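Local coordinates for protein CpuTA1 (Curtobacterium pusillum, PDB 5K3W) that binds pyridoxal-5'-phosphate and belongs to the class IV aminotransferase family, at residues Thr58-Val61 with Pro66-Leu69; Glu140-Gln145 with Ser270-Ala275. All blocks are in the same frame, centred on the assembly; numbering follows the deposited sequence.

Interaction 1: Thr58-Val61 with Pro66-Leu69; sequences TIAV and PQAL
Ala60 and Gln67 are bonded just past the paired end of a β-hairpin, on the side away from its turn, in which strand 54-62 turns back into the short edge strand 65-66 of an antiparallel sheet. The Gln67 N to Ala60 O bond is 2.8 Å long and nearly straight (166° at the hydrogen). The same carbonyl oxygen also receives the CA-H of Pro66, with Pro66 CA 3.3 Å from Ala60 O. Val61 and Pro66 form the adjoining non-hydrogen-bonded pair. Where the backbones part, one water takes over, accepting from Ala60 N and donating to Gln67 O.

Apolar branches fill the flank. Ile59 CG2 lies anti to its backbone N, which carries this methyl to Pro66 CB at 4.0 Å, while the longer branch crosses Leu69 so that Ile59 CD1 touches Leu69 CD1. Farther out, helix 90-108 packs on Val61 and Pro66 through Val101, Val97 and Leu98, and backbone bonds join Ile59 to Ala116 and Val61 to Leu114 of the neighbouring strand. The Gln67 amide is held at both ends, with NE2 donating to Leu300 O and OE1 probably accepting from Gln274 NE2, which would help hold Gln67 OE1 3.5 Å from Ala60 CB.

Interaction 2: Glu140-Gln145 with Ser270-Ala275; sequences EDFSQQ and SSVRQA. With PLP (pyridoxal-5'-phosphate), chain C.
Phe142 and Gln145, from the loop joining strands 131-138 and 149-155, meet Val272 and Arg273 on a tight β-hairpin turn that also belongs to the cofactor pocket. The turn starts at Ser270, whose N donates to Gln274 O. Next, Ser271 holds one phosphate oxygen twice: its OG lies 2.7 Å from O2P of pyridoxal-5'-phosphate and its N lies 2.9 Å from that atom, the latter bond well bent.

Val272 brings CG1 to the edge of the Phe142 ring, near the ring plane. Arg273 covers a face of that ring: its CB stands 3.9 Å from the Phe142 centroid, 9° off the normal, a CH-π contact, while Glu140 CG lies off-centre over the opposite face. Bent at chi3 (62°), the arginine chain turns its guanidinium past the ring toward Gln145. Arg273 NH1 donates to Gln145 OE1 at 3.1 Å, with the oxygen in the guanidinium plane but the nitrogen above the amide carbonyl plane; NH2 makes a salt bridge with Asp195.

Beyond this, Gln274 and Ala275 begin strand 274-278, which runs antiparallel beside strand 265-270 and packs against helix 290-307, where Gln274 touches Leu301 and Ala275 touches Leu296.

The pair illustrates how a contact's chemistry follows its place: one lies within a hairpin, the other where a distant loop meets a hairpin turn. Interaction 1 is buried and local, joining its segments with backbone bonding, a water and aliphatic contacts at the edge of the six-stranded sheet. Interaction 2 is only partly buried and joins parts 125 residues apart, through an aromatic face, a guanidinium and a side-chain amide, with the cofactor phosphate at the start of the turn. Their centres lie about 13 Å apart, yet they touch: Ala60 CB packs on Ser271 O and Thr58 CG2 on Val272 CG2. Helix 290-307 borders both, meeting Gln67 in one and Gln274 in the other, so one helix touches a residue of each contact.

Interaction 1: Thr58-Val61 with Pro66-Leu69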
# COMPACT_ATOMS: atom_id res chain seq x y z
N THR A 58 6.29 11.81 8.13
CA THR A 58 7.43 12.57 7.63
C THR A 58 7.40 13.95 8.27
O THR A 58 6.37 14.63 8.22
CB THR A 58 7.40 12.69 6.10
OG1 THR A 58 7.33 11.38 5.53
CG2 THR A 58 8.67 13.34 5.63
N ILE A 59 8.53 14.36 8.86
CA ILE A 59 8.60 15.55 9.71
C ILE A 59 9.75 16.43 9.26
O ILE A 59 10.91 16.00 9.25
CB ILE A 59 8.77 15.16 11.18
CG1 ILE A 59 7.71 14.13 11.59
CG2 ILE A 59 8.74 16.42 12.04
CD1 ILE A 59 7.99 13.43 12.95
N ALA A 60 9.45 17.68 8.91
CA ALA A 60 10.51 18.63 8.59
C ALA A 60 11.33 18.97 9.83
O ALA A 60 10.79 19.13 10.93
CB ALA A 60 9.91 19.91 7.98
N VAL A 61 12.64 19.07 9.65
CA VAL A 61 13.55 19.44 10.73
C VAL A 61 14.28 20.70 10.27
O VAL A 61 15.20 20.65 9.44
CB VAL A 61 14.53 18.31 11.09
CG1 VAL A 61 15.32 18.69 12.33
CG2 VAL A 61 13.76 17.00 11.36
N PRO A 66 12.53 19.51 14.91
CA PRO A 66 11.40 18.90 14.20
C PRO A 66 10.15 19.75 14.35
O PRO A 66 9.76 20.13 15.46
CB PRO A 66 11.23 17.54 14.91
CG PRO A 66 12.46 17.37 15.75
CD PRO A 66 12.93 18.73 16.09
N GLN A 67 9.49 20.04 13.23
CA GLN A 67 8.30 20.87 13.27
C GLN A 67 7.06 20.07 13.65
O GLN A 67 6.83 18.97 13.13
CB GLN A 67 8.06 21.54 11.92
CG GLN A 67 9.13 22.51 11.50
CD GLN A 67 8.73 23.25 10.24
OE1 GLN A 67 8.16 22.66 9.31
NE2 GLN A 67 9.00 24.54 10.20
N ALA A 68 6.25 20.63 14.54
CA ALA A 68 4.96 20.05 14.89
C ALA A 68 5.11 18.62 15.40
O ALA A 68 4.27 17.76 15.14
CB ALA A 68 3.99 20.11 13.70
N LEU A 69 6.19 18.37 16.15
CA LEU A 69 6.55 17.00 16.50
C LEU A 69 5.41 16.28 17.21
O LEU A 69 5.14 15.11 16.93
CB LEU A 69 7.82 16.98 17.35
CG LEU A 69 8.33 15.57 17.72
CD1 LEU A 69 8.59 14.74 16.47
CD2 LEU A 69 9.58 15.59 18.60
O HOH W 1 6.80 19.02 9.89

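Interaction 2: Glu140-Gln145 with Ser270-Ala275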
# COMPACT_ATOMS: atom_id res chain seq x y z
N GLU A 140 14.80 17.10 0.00
CA GLU A 140 14.85 17.49 -1.40
C GLU A 140 14.70 19.00 -1.52
O GLU A 140 14.04 19.65 -0.71
CB GLU A 140 13.74 16.81 -2.19
CG GLU A 140 13.53 17.43 -3.55
CD GLU A 140 12.38 16.81 -4.32
OE1 GLU A 140 12.10 15.61 -4.08
OE2 GLU A 140 11.77 17.52 -5.15
N ASP A 141 15.34 19.55 -2.55
CA ASP A 141 15.26 20.98 -2.83
C ASP A 141 13.90 21.29 -3.45
O ASP A 141 13.61 20.89 -4.58
CB ASP A 141 16.40 21.39 -3.75
CG ASP A 141 16.40 22.87 -4.09
OD1 ASP A 141 15.42 23.57 -3.78
OD2 ASP A 141 17.39 23.32 -4.70
N PHE A 142 13.05 22.02 -2.71
CA PHE A 142 11.71 22.38 -3.17
C PHE A 142 11.57 23.87 -3.49
O PHE A 142 10.44 24.37 -3.55
CB PHE A 142 10.67 22.00 -2.11
CG PHE A 142 10.45 20.53 -1.97
CD1 PHE A 142 9.81 19.81 -2.97
CD2 PHE A 142 10.83 19.87 -0.81
CE1 PHE A 142 9.58 18.45 -2.84
CE2 PHE A 142 10.60 18.52 -0.66
CZ PHE A 142 9.98 17.80 -1.68
N SER A 143 12.68 24.58 -3.68
CA SER A 143 12.59 26.03 -3.87
C SER A 143 11.73 26.37 -5.08
O SER A 143 10.95 27.33 -5.05
CB SER A 143 13.98 26.63 -4.02
OG SER A 143 14.70 25.91 -5.00
N GLN A 144 11.88 25.61 -6.16
CA GLN A 144 11.10 25.90 -7.36
C GLN A 144 9.61 25.62 -7.13
O GLN A 144 8.76 26.46 -7.43
CB GLN A 144 11.65 25.08 -8.53
CG GLN A 144 11.28 25.64 -9.88
CD GLN A 144 11.63 27.11 -10.00
OE1 GLN A 144 12.68 27.55 -9.50
NE2 GLN A 144 10.75 27.88 -10.63
N GLN A 145 9.28 24.44 -6.57
CA GLN A 145 7.88 24.11 -6.32
C GLN A 145 7.23 25.12 -5.38
O GLN A 145 6.04 25.43 -5.53
CB GLN A 145 7.76 22.67 -5.78
CG GLN A 145 8.46 21.61 -6.66
CD GLN A 145 7.66 20.31 -6.86
OE1 GLN A 145 7.09 19.73 -5.92
NE2 GLN A 145 7.61 19.86 -8.11
N SER A 270 2.24 20.52 2.73
CA SER A 270 2.72 19.28 3.34
C SER A 270 4.01 19.61 4.07
O SER A 270 4.59 20.68 3.88
CB SER A 270 2.91 18.17 2.30
OG SER A 270 3.93 18.50 1.38
N SER A 271 4.48 18.66 4.90
CA SER A 271 5.49 18.98 5.91
C SER A 271 6.81 19.43 5.29
O SER A 271 7.40 20.42 5.75
CB SER A 271 5.73 17.80 6.83
OG SER A 271 4.67 17.64 7.74
N VAL A 272 7.30 18.72 4.28
CA VAL A 272 8.64 19.00 3.77
C VAL A 272 8.62 20.07 2.69
O VAL A 272 9.42 21.01 2.71
CB VAL A 272 9.30 17.71 3.25
CG1 VAL A 272 10.61 18.05 2.55
CG2 VAL A 272 9.57 16.78 4.40
N ARG A 273 7.71 19.96 1.71
CA ARG A 273 7.63 20.97 0.67
C ARG A 273 7.06 22.29 1.21
O ARG A 273 7.35 23.36 0.66
CB ARG A 273 6.78 20.45 -0.49
CG ARG A 273 6.70 21.38 -1.68
CD ARG A 273 6.05 20.70 -2.88
NE ARG A 273 4.68 20.31 -2.58
CZ ARG A 273 3.89 19.65 -3.43
NH1 ARG A 273 4.35 19.33 -4.63
NH2 ARG A 273 2.65 19.32 -3.08
N GLN A 274 6.30 22.23 2.30
CA GLN A 274 5.62 23.39 2.85
C GLN A 274 4.50 23.82 1.90
O GLN A 274 3.68 22.98 1.51
CB GLN A 274 6.63 24.51 3.12
CG GLN A 274 7.83 24.07 3.98
CD GLN A 274 7.52 23.86 5.49
OE1 GLN A 274 6.40 24.09 5.97
NE2 GLN A 274 8.53 23.43 6.23
N ALA A 275 4.43 25.09 1.51
CA ALA A 275 3.31 25.58 0.71
C ALA A 275 3.72 25.71 -0.75
O ALA A 275 4.63 26.48 -1.08
CB ALA A 275 2.81 26.93 1.24
N1 PLP C . -2.25 13.90 2.58
C2 PLP C . -1.48 12.78 2.54
C2A PLP C . -1.99 11.52 1.86
C3 PLP C . -0.23 12.79 3.13
O3 PLP C . 0.52 11.61 3.07
C4 PLP C . 0.22 13.92 3.76
C4A PLP C . 1.58 14.01 4.40
C5 PLP C . -0.54 15.05 3.80
C6 PLP C . -1.79 15.03 3.21
C5A PLP C . -0.01 16.31 4.48
O4P PLP C . 0.32 16.09 5.84
P PLP C . 1.47 16.95 6.54
O1P PLP C . 1.25 18.43 6.31
O2P PLP C . 2.83 16.55 6.02
O3P PLP C . 1.44 16.71 8.02